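PDB 3LOM: geranyltranstransferase from Legionella pneumophila subsp. pneumophila, which probably condenses isopentenyl diphosphate with allylic diphosphates in a magnesium-dependent reaction, building farnesyl diphosphate and possibly longer prenyl diphosphates for isoprenoid biosynthesis. Local coordinates for residues Leu224-Gln229 and Glu269-Tyr274; Ile193-Glu198 and Arg216-Ile222. All coordinates share one frame. Numbering follows the deposited sequence.

Contact 1. Residues Leu224-Gln229 and Glu269-Tyr274; sequences LVFQMQ and EIAVHY
Val225 forms the apolar centre where helical residues 224-229 meet helical residues 269-274. The segment axes run antiparallel at 160° (signed crossing -160°) and approach to 9.6 Å, with Val225 and Ile270 in register, CA to CA 5.9 Å. Val225 (chi1 p) places CG1 over the Tyr274 ring face, 3.7 Å from the centroid and 18° off the normal, a CH-pi contact; its CG2 also borders that ring, 3.7 Å from Tyr274 CE2, and lies 4.1 Å from Ile270 CG2. Ile270, mm, extends CD1 to 3.7 Å from Met228 CB. Farther out, Leu224 CD2 makes a second CH-pi contact, 3.9 Å from the His273 ring centroid, and Met228 (mtt) brings CE within 3.6 Å of His273 CD2. At the polar edge, Tyr274 OH donates to Gln229 OE1 (2.6 Å); Gln229 NE2 bonds to the Leu298 carbonyl, tying in helix 289-303, and His273 ND1 pairs with His221. This joins helices 209-236 and 263-279, one of the near-antiparallel pairs building the all-alpha isoprenoid synthase fold.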
ATOM      1  N   LEU A 224     -19.542 -12.550  -6.178  1.00 57.54           N
ATOM      2  CA  LEU A 224     -19.590 -14.001  -6.130  1.00 55.90           C
ATOM      3  C   LEU A 224     -19.818 -14.586  -7.520  1.00 50.25           C
ATOM      4  O   LEU A 224     -19.079 -15.473  -7.953  1.00 54.18           O
ATOM      5  CB  LEU A 224     -20.696 -14.443  -5.170  1.00 57.82           C
ATOM      6  CG  LEU A 224     -21.098 -15.909  -5.026  1.00 61.52           C
ATOM      7  CD1 LEU A 224     -19.925 -16.802  -4.622  1.00 61.95           C
ATOM      8  CD2 LEU A 224     -22.228 -16.017  -4.016  1.00 62.66           C
ATOM      9  N   VAL A 225     -20.826 -14.071  -8.218  1.00 46.77           N
ATOM     10  CA  VAL A 225     -21.226 -14.614  -9.524  1.00 51.63           C
ATOM     11  C   VAL A 225     -20.180 -14.429 -10.649  1.00 51.03           C
ATOM     12  O   VAL A 225     -20.122 -15.247 -11.570  1.00 55.55           O
ATOM     13  CB  VAL A 225     -22.652 -14.122  -9.942  1.00 50.09           C
ATOM     14  CG1 VAL A 225     -22.615 -12.728 -10.559  1.00 56.69           C
ATOM     15  CG2 VAL A 225     -23.334 -15.126 -10.861  1.00 49.52           C
ATOM     16  N   PHE A 226     -19.351 -13.382 -10.560  1.00 51.88           N
ATOM     17  CA  PHE A 226     -18.251 -13.175 -11.521  1.00 55.04           C
ATOM     18  C   PHE A 226     -17.276 -14.349 -11.479  1.00 56.37           C
ATOM     19  O   PHE A 226     -16.844 -14.856 -12.518  1.00 57.48           O
ATOM     20  CB  PHE A 226     -17.480 -11.880 -11.237  1.00 49.34           C
ATOM     21  CG  PHE A 226     -18.229 -10.622 -11.584  1.00 57.73           C
ATOM     22  CD1 PHE A 226     -19.301 -10.638 -12.477  1.00 51.06           C
ATOM     23  CD2 PHE A 226     -17.837  -9.407 -11.032  1.00 41.63           C
ATOM     24  CE1 PHE A 226     -19.981  -9.467 -12.789  1.00 62.80           C
ATOM     25  CE2 PHE A 226     -18.507  -8.232 -11.340  1.00 50.56           C
ATOM     26  CZ  PHE A 226     -19.577  -8.259 -12.222  1.00 66.26           C
ATOM     27  N   GLN A 227     -16.965 -14.781 -10.259  1.00 58.88           N
ATOM     28  CA  GLN A 227     -16.080 -15.912 -10.014  1.00 56.54           C
ATOM     29  C   GLN A 227     -16.696 -17.252 -10.408  1.00 57.14           C
ATOM     30  O   GLN A 227     -15.984 -18.159 -10.855  1.00 53.29           O
ATOM     31  CB  GLN A 227     -15.667 -15.928  -8.545  1.00 54.56           C
ATOM     32  CG  GLN A 227     -14.423 -16.718  -8.288  1.00 67.32           C
ATOM     33  CD  GLN A 227     -13.212 -16.202  -9.049  1.00 54.33           C
ATOM     34  OE1 GLN A 227     -12.966 -14.994  -9.116  1.00 68.04           O
ATOM     35  NE2 GLN A 227     -12.449 -17.123  -9.629  1.00 46.20           N
ATOM     36  N   MET A 228     -18.012 -17.373 -10.225  1.00 59.35           N
ATOM     37  CA  MET A 228     -18.770 -18.516 -10.736  1.00 57.98           C
ATOM     38  C   MET A 228     -18.657 -18.566 -12.261  1.00 58.15           C
ATOM     39  O   MET A 228     -18.355 -19.616 -12.830  1.00 56.98           O
ATOM     40  CB  MET A 228     -20.243 -18.438 -10.312  1.00 52.24           C
ATOM     41  CG  MET A 228     -20.528 -18.855  -8.880  1.00 53.71           C
ATOM     42  SD  MET A 228     -22.262 -18.638  -8.421  1.00 46.40           S
ATOM     43  CE  MET A 228     -22.187 -19.139  -6.710  1.00 45.76           C
ATOM     44  N   GLN A 229     -18.878 -17.417 -12.901  1.00 55.08           N
ATOM     45  CA  GLN A 229     -18.760 -17.278 -14.355  1.00 60.46           C
ATOM     46  C   GLN A 229     -17.370 -17.627 -14.872  1.00 58.90           C
ATOM     47  O   GLN A 229     -17.246 -18.357 -15.853  1.00 54.91           O
ATOM     48  CB  GLN A 229     -19.160 -15.872 -14.810  1.00 57.55           C
ATOM     49  CG  GLN A 229     -20.669 -15.655 -14.875  1.00 64.40           C
ATOM     50  CD  GLN A 229     -21.047 -14.241 -15.268  1.00 58.42           C
ATOM     51  OE1 GLN A 229     -20.622 -13.272 -14.641  1.00 51.88           O
ATOM     52  NE2 GLN A 229     -21.862 -14.119 -16.304  1.00 70.85           N
ATOM     53  N   GLU A 269     -26.877 -21.714 -10.596  1.00 62.58           N
ATOM     54  CA  GLU A 269     -26.214 -20.874  -9.589  1.00 59.92           C
ATOM     55  C   GLU A 269     -25.904 -19.481 -10.144  1.00 59.65           C
ATOM     56  O   GLU A 269     -26.179 -18.482  -9.473  1.00 58.32           O
ATOM     57  CB  GLU A 269     -24.942 -21.539  -9.048  1.00 58.13           C
ATOM     58  CG  GLU A 269     -25.181 -22.593  -7.973  1.00 48.31           C
ATOM     59  CD  GLU A 269     -25.185 -22.034  -6.551  1.00 76.11           C
ATOM     60  OE1 GLU A 269     -24.991 -20.815  -6.362  1.00 77.15           O
ATOM     61  OE2 GLU A 269     -25.389 -22.825  -5.607  1.00 78.84           O
ATOM     62  N   ILE A 270     -25.359 -19.432 -11.368  1.00 62.74           N
ATOM     63  CA  ILE A 270     -25.188 -18.177 -12.123  1.00 65.22           C
ATOM     64  C   ILE A 270     -26.515 -17.414 -12.197  1.00 67.25           C
ATOM     65  O   ILE A 270     -26.588 -16.244 -11.814  1.00 68.52           O
ATOM     66  CB  ILE A 270     -24.703 -18.400 -13.600  1.00 65.33           C
ATOM     67  CG1 ILE A 270     -23.546 -19.407 -13.705  1.00 66.47           C
ATOM     68  CG2 ILE A 270     -24.362 -17.069 -14.282  1.00 67.61           C
ATOM     69  CD1 ILE A 270     -22.161 -18.864 -13.492  1.00 56.41           C
ATOM     70  N   ALA A 271     -27.555 -18.101 -12.674  1.00 70.27           N
ATOM     71  CA  ALA A 271     -28.867 -17.496 -12.912  1.00 72.16           C
ATOM     72  C   ALA A 271     -29.516 -16.960 -11.642  1.00 72.28           C
ATOM     73  O   ALA A 271     -29.972 -15.814 -11.626  1.00 73.18           O
ATOM     74  CB  ALA A 271     -29.796 -18.482 -13.615  1.00 70.10           C
ATOM     75  N   VAL A 272     -29.529 -17.778 -10.588  1.00 71.89           N
ATOM     76  CA  VAL A 272     -30.164 -17.408  -9.319  1.00 72.59           C
ATOM     77  C   VAL A 272     -29.477 -16.192  -8.703  1.00 72.01           C
ATOM     78  O   VAL A 272     -30.152 -15.255  -8.273  1.00 76.82           O
ATOM     79  CB  VAL A 272     -30.212 -18.583  -8.286  1.00 73.44           C
ATOM     80  CG1 VAL A 272     -30.975 -18.172  -7.036  1.00 73.41           C
ATOM     81  CG2 VAL A 272     -30.870 -19.811  -8.876  1.00 72.41           C
ATOM     82  N   HIS A 273     -28.146 -16.196  -8.695  1.00 70.31           N
ATOM     83  CA  HIS A 273     -27.384 -15.102  -8.077  1.00 66.70           C
ATOM     84  C   HIS A 273     -27.498 -13.766  -8.819  1.00 66.66           C
ATOM     85  O   HIS A 273     -27.554 -12.704  -8.180  1.00 60.19           O
ATOM     86  CB  HIS A 273     -25.928 -15.504  -7.838  1.00 62.00           C
ATOM     87  CG  HIS A 273     -25.739 -16.349  -6.620  1.00 59.70           C
ATOM     88  ND1 HIS A 273     -25.836 -15.840  -5.342  1.00 45.83           N
ATOM     89  CD2 HIS A 273     -25.478 -17.669  -6.479  1.00 58.49           C
ATOM     90  CE1 HIS A 273     -25.645 -16.810  -4.467  1.00 46.01           C
ATOM     91  NE2 HIS A 273     -25.418 -17.930  -5.131  1.00 60.16           N
ATOM     92  N   TYR A 274     -27.557 -13.829 -10.153  1.00 65.67           N
ATOM     93  CA  TYR A 274     -27.836 -12.649 -10.981  1.00 68.33           C
ATOM     94  C   TYR A 274     -29.252 -12.129 -10.779  1.00 70.56           C
ATOM     95  O   TYR A 274     -29.463 -10.919 -10.742  1.00 70.82           O
ATOM     96  CB  TYR A 274     -27.592 -12.929 -12.469  1.00 64.12           C
ATOM     97  CG  TYR A 274     -26.217 -12.516 -12.946  1.00 69.94           C
ATOM     98  CD1 TYR A 274     -25.819 -11.181 -12.919  1.00 64.10           C
ATOM     99  CD2 TYR A 274     -25.312 -13.462 -13.429  1.00 74.66           C
ATOM    100  CE1 TYR A 274     -24.556 -10.797 -13.352  1.00 64.54           C
ATOM    101  CE2 TYR A 274     -24.047 -13.089 -13.864  1.00 69.04           C
ATOM    102  CZ  TYR A 274     -23.676 -11.754 -13.823  1.00 65.31           C
ATOM    103  OH  TYR A 274     -22.425 -11.377 -14.244  1.00 53.89           O
TER

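Contact 2. Residues Ile193-Glu198 and Arg216-Ile222; sequences ILACFE and RTYGKHI
This is a close antiparallel helix-helix contact within the all-alpha isoprenoid synthase fold, joining consecutive long helices 178-201 and 209-236. Both segments, 193-198 and 216-222, are helical throughout; their axes lie 8.6 Å apart at closest approach, with N-to-C directions at 164° (signed crossing 164°). The register pairs Leu194 with Gly219, CA to CA 5.1 Å. Gly219 makes this closeness possible: an ideal CB there would point at the partner and fall 2.7 Å from Leu194 CD1, a clash. Instead, Leu194 CD1 packs on backbone, 3.6 Å from Arg216 O and 3.6 Å from Lys220 N. Phe197 (chi1 m, chi2 -87°) lays a ring face over Gly219 N, with CE2 3.6 Å from Gly219 CA, and its CZ reaches Tyr218 CD2 at 3.5 Å; these two ring planes meet at 76°. Tyr218 takes chi1 t, and its hydroxyl hydrogen-bonds to Thr295 of helix 289-303. Beyond Gly219, Ile193 CG2 touches Ile222 CG2 at 3.8 Å, extending the apolar seam. At the other end, Arg216, extended through chi2 to chi4, forms a two-pronged salt bridge with Glu198: Arg216 NE to Glu198 OE2 at 2.7 Å and Arg216 NH2 to Glu198 OE1 at 3.2 Å.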
ATOM      1  N   ILE A 193     -14.722  -5.664  -4.614  1.00 42.24           N
ATOM      2  CA  ILE A 193     -15.966  -5.367  -5.337  1.00 44.75           C
ATOM      3  C   ILE A 193     -17.011  -4.693  -4.437  1.00 52.71           C
ATOM      4  O   ILE A 193     -17.663  -3.726  -4.851  1.00 57.26           O
ATOM      5  CB  ILE A 193     -16.530  -6.623  -6.031  1.00 36.84           C
ATOM      6  CG1 ILE A 193     -15.641  -6.975  -7.229  1.00 49.84           C
ATOM      7  CG2 ILE A 193     -17.970  -6.404  -6.487  1.00 42.33           C
ATOM      8  CD1 ILE A 193     -15.745  -8.405  -7.711  1.00 55.79           C
ATOM      9  N   LEU A 194     -17.126  -5.182  -3.202  1.00 53.51           N
ATOM     10  CA  LEU A 194     -18.014  -4.598  -2.196  1.00 53.74           C
ATOM     11  C   LEU A 194     -17.589  -3.175  -1.831  1.00 55.54           C
ATOM     12  O   LEU A 194     -18.441  -2.305  -1.616  1.00 52.03           O
ATOM     13  CB  LEU A 194     -18.033  -5.480  -0.943  1.00 54.33           C
ATOM     14  CG  LEU A 194     -19.302  -5.645  -0.107  1.00 60.90           C
ATOM     15  CD1 LEU A 194     -20.527  -5.910  -0.979  1.00 53.76           C
ATOM     16  CD2 LEU A 194     -19.097  -6.780   0.899  1.00 54.39           C
ATOM     17  N   ALA A 195     -16.274  -2.945  -1.785  1.00 53.77           N
ATOM     18  CA  ALA A 195     -15.708  -1.614  -1.532  1.00 54.83           C
ATOM     19  C   ALA A 195     -16.163  -0.513  -2.516  1.00 51.90           C
ATOM     20  O   ALA A 195     -16.211   0.654  -2.136  1.00 55.30           O
ATOM     21  CB  ALA A 195     -14.194  -1.683  -1.466  1.00 51.15           C
ATOM     22  N   CYS A 196     -16.510  -0.887  -3.752  1.00 51.75           N
ATOM     23  CA  CYS A 196     -17.053   0.060  -4.743  1.00 58.86           C
ATOM     24  C   CYS A 196     -18.306   0.736  -4.224  1.00 63.06           C
ATOM     25  O   CYS A 196     -18.462   1.951  -4.324  1.00 65.30           O
ATOM     26  CB  CYS A 196     -17.401  -0.638  -6.060  1.00 56.85           C
ATOM     27  SG  CYS A 196     -16.044  -1.490  -6.861  1.00 52.88           S
ATOM     28  N   PHE A 197     -19.184  -0.079  -3.653  1.00 66.07           N
ATOM     29  CA  PHE A 197     -20.447   0.379  -3.116  1.00 56.86           C
ATOM     30  C   PHE A 197     -20.242   1.029  -1.750  1.00 55.86           C
ATOM     31  O   PHE A 197     -20.847   2.058  -1.453  1.00 58.57           O
ATOM     32  CB  PHE A 197     -21.430  -0.791  -3.069  1.00 57.11           C
ATOM     33  CG  PHE A 197     -21.537  -1.533  -4.376  1.00 50.57           C
ATOM     34  CD1 PHE A 197     -22.432  -1.119  -5.352  1.00 51.13           C
ATOM     35  CD2 PHE A 197     -20.727  -2.637  -4.639  1.00 46.22           C
ATOM     36  CE1 PHE A 197     -22.523  -1.793  -6.567  1.00 61.30           C
ATOM     37  CE2 PHE A 197     -20.803  -3.308  -5.850  1.00 42.71           C
ATOM     38  CZ  PHE A 197     -21.707  -2.893  -6.815  1.00 51.90           C
ATOM     39  N   GLU A 198     -19.350   0.460  -0.946  1.00 55.11           N
ATOM     40  CA  GLU A 198     -19.103   0.967   0.410  1.00 60.63           C
ATOM     41  C   GLU A 198     -18.373   2.311   0.462  1.00 58.67           C
ATOM     42  O   GLU A 198     -18.680   3.141   1.321  1.00 60.71           O
ATOM     43  CB  GLU A 198     -18.362  -0.068   1.266  1.00 57.43           C
ATOM     44  CG  GLU A 198     -19.152  -1.334   1.584  1.00 62.14           C
ATOM     45  CD  GLU A 198     -20.127  -1.181   2.746  1.00 65.33           C
ATOM     46  OE1 GLU A 198     -20.126  -0.131   3.432  1.00 60.46           O
ATOM     47  OE2 GLU A 198     -20.898  -2.133   2.979  1.00 63.85           O
ATOM     48  N   ARG A 216     -25.291  -3.290  -0.854  1.00 57.05           N
ATOM     49  CA  ARG A 216     -24.563  -4.404  -0.239  1.00 55.86           C
ATOM     50  C   ARG A 216     -24.963  -5.788  -0.756  1.00 55.11           C
ATOM     51  O   ARG A 216     -24.101  -6.641  -0.969  1.00 61.95           O
ATOM     52  CB  ARG A 216     -24.682  -4.337   1.287  1.00 56.33           C
ATOM     53  CG  ARG A 216     -23.813  -3.254   1.897  1.00 52.82           C
ATOM     54  CD  ARG A 216     -24.268  -2.826   3.278  1.00 57.92           C
ATOM     55  NE  ARG A 216     -23.408  -1.765   3.801  1.00 55.98           N
ATOM     56  CZ  ARG A 216     -23.594  -1.126   4.952  1.00 64.10           C
ATOM     57  NH1 ARG A 216     -24.625  -1.424   5.733  1.00 72.38           N
ATOM     58  NH2 ARG A 216     -22.742  -0.178   5.322  1.00 64.35           N
ATOM     59  N   THR A 217     -26.260  -5.991  -0.977  1.00 59.31           N
ATOM     60  CA  THR A 217     -26.765  -7.242  -1.547  1.00 54.91           C
ATOM     61  C   THR A 217     -26.345  -7.387  -3.015  1.00 58.15           C
ATOM     62  O   THR A 217     -25.836  -8.443  -3.409  1.00 56.23           O
ATOM     63  CB  THR A 217     -28.301  -7.364  -1.384  1.00 53.84           C
ATOM     64  OG1 THR A 217     -28.640  -7.231  -0.001  1.00 62.96           O
ATOM     65  CG2 THR A 217     -28.817  -8.711  -1.890  1.00 46.44           C
ATOM     66  N   TYR A 218     -26.538  -6.329  -3.811  1.00 58.88           N
ATOM     67  CA  TYR A 218     -26.066  -6.325  -5.202  1.00 52.44           C
ATOM     68  C   TYR A 218     -24.570  -6.646  -5.260  1.00 47.79           C
ATOM     69  O   TYR A 218     -24.164  -7.538  -5.993  1.00 43.84           O
ATOM     70  CB  TYR A 218     -26.369  -4.997  -5.918  1.00 52.11           C
ATOM     71  CG  TYR A 218     -25.925  -4.992  -7.371  1.00 57.76           C
ATOM     72  CD1 TYR A 218     -26.696  -5.601  -8.359  1.00 56.51           C
ATOM     73  CD2 TYR A 218     -24.723  -4.392  -7.755  1.00 66.87           C
ATOM     74  CE1 TYR A 218     -26.284  -5.613  -9.691  1.00 59.70           C
ATOM     75  CE2 TYR A 218     -24.301  -4.397  -9.085  1.00 52.14           C
ATOM     76  CZ  TYR A 218     -25.087  -5.006 -10.043  1.00 58.47           C
ATOM     77  OH  TYR A 218     -24.675  -5.014 -11.351  1.00 51.40           O
ATOM     78  N   GLY A 219     -23.782  -5.932  -4.453  1.00 49.75           N
ATOM     79  CA  GLY A 219     -22.337  -6.141  -4.332  1.00 49.40           C
ATOM     80  C   GLY A 219     -21.843  -7.535  -3.974  1.00 58.51           C
ATOM     81  O   GLY A 219     -20.891  -8.028  -4.590  1.00 58.69           O
ATOM     82  N   LYS A 220     -22.474  -8.166  -2.980  1.00 54.43           N
ATOM     83  CA  LYS A 220     -22.091  -9.520  -2.553  1.00 50.53           C
ATOM     84  C   LYS A 220     -22.356 -10.527  -3.649  1.00 51.38           C
ATOM     85  O   LYS A 220     -21.509 -11.368  -3.951  1.00 56.91           O
ATOM     86  CB  LYS A 220     -22.852  -9.942  -1.291  1.00 57.84           C
ATOM     87  CG  LYS A 220     -22.267  -9.400   0.003  1.00 76.93           C
ATOM     88  CD  LYS A 220     -23.288  -9.436   1.129  1.00 97.39           C
ATOM     89  CE  LYS A 220     -22.889  -8.493   2.260  1.00104.98           C
ATOM     90  NZ  LYS A 220     -24.030  -8.191   3.171  1.00102.36           N
ATOM     91  N   HIS A 221     -23.537 -10.438  -4.249  1.00 44.75           N
ATOM     92  CA  HIS A 221     -23.929 -11.423  -5.241  1.00 52.69           C
ATOM     93  C   HIS A 221     -23.231 -11.221  -6.580  1.00 50.84           C
ATOM     94  O   HIS A 221     -22.987 -12.187  -7.295  1.00 53.81           O
ATOM     95  CB  HIS A 221     -25.454 -11.494  -5.368  1.00 55.47           C
ATOM     96  CG  HIS A 221     -26.119 -12.062  -4.151  1.00 53.62           C
ATOM     97  ND1 HIS A 221     -26.416 -13.400  -4.023  1.00 45.74           N
ATOM     98  CD2 HIS A 221     -26.499 -11.481  -2.989  1.00 52.95           C
ATOM     99  CE1 HIS A 221     -26.964 -13.618  -2.842  1.00 45.13           C
ATOM    100  NE2 HIS A 221     -27.032 -12.468  -2.195  1.00 57.18           N
ATOM    101  N   ILE A 222     -22.879  -9.976  -6.896  1.00 54.51           N
ATOM    102  CA  ILE A 222     -22.166  -9.687  -8.142  1.00 54.93           C
ATOM    103  C   ILE A 222     -20.690 -10.146  -8.088  1.00 53.31           C
ATOM    104  O   ILE A 222     -20.188 -10.736  -9.044  1.00 52.61           O
ATOM    105  CB  ILE A 222     -22.385  -8.205  -8.612  1.00 59.25           C
ATOM    106  CG1 ILE A 222     -22.469  -8.117 -10.135  1.00 63.48           C
ATOM    107  CG2 ILE A 222     -21.387  -7.215  -7.996  1.00 59.44           C
ATOM    108  CD1 ILE A 222     -23.848  -8.397 -10.672  1.00 53.53           C
TER

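Overall arrangement
Contact 2 closes before contact 1 opens along the chain, yet both draw on helix 209-236: residues 216-222 face helix 178-201, and residues 224-229 face helix 263-279. Their centres are about 13 Å apart, and contact 2 lies nearer the centre of the chain (about 10 Å, against about 16 Å). The two also touch directly: His273 ND1 lies 2.8 Å from His221 ND1, a probable hydrogen bond, Tyr274 CE1 packs 3.7 Å from Ile222 CD1, and Phe226 CD2 approaches Ile193 CD1 at 4.1 Å. Helix 209-236 thus packs near-antiparallel against each of these two neighbours within the helical polyprenyl synthetase domain, and side chains of both contacts also meet helix 289-303.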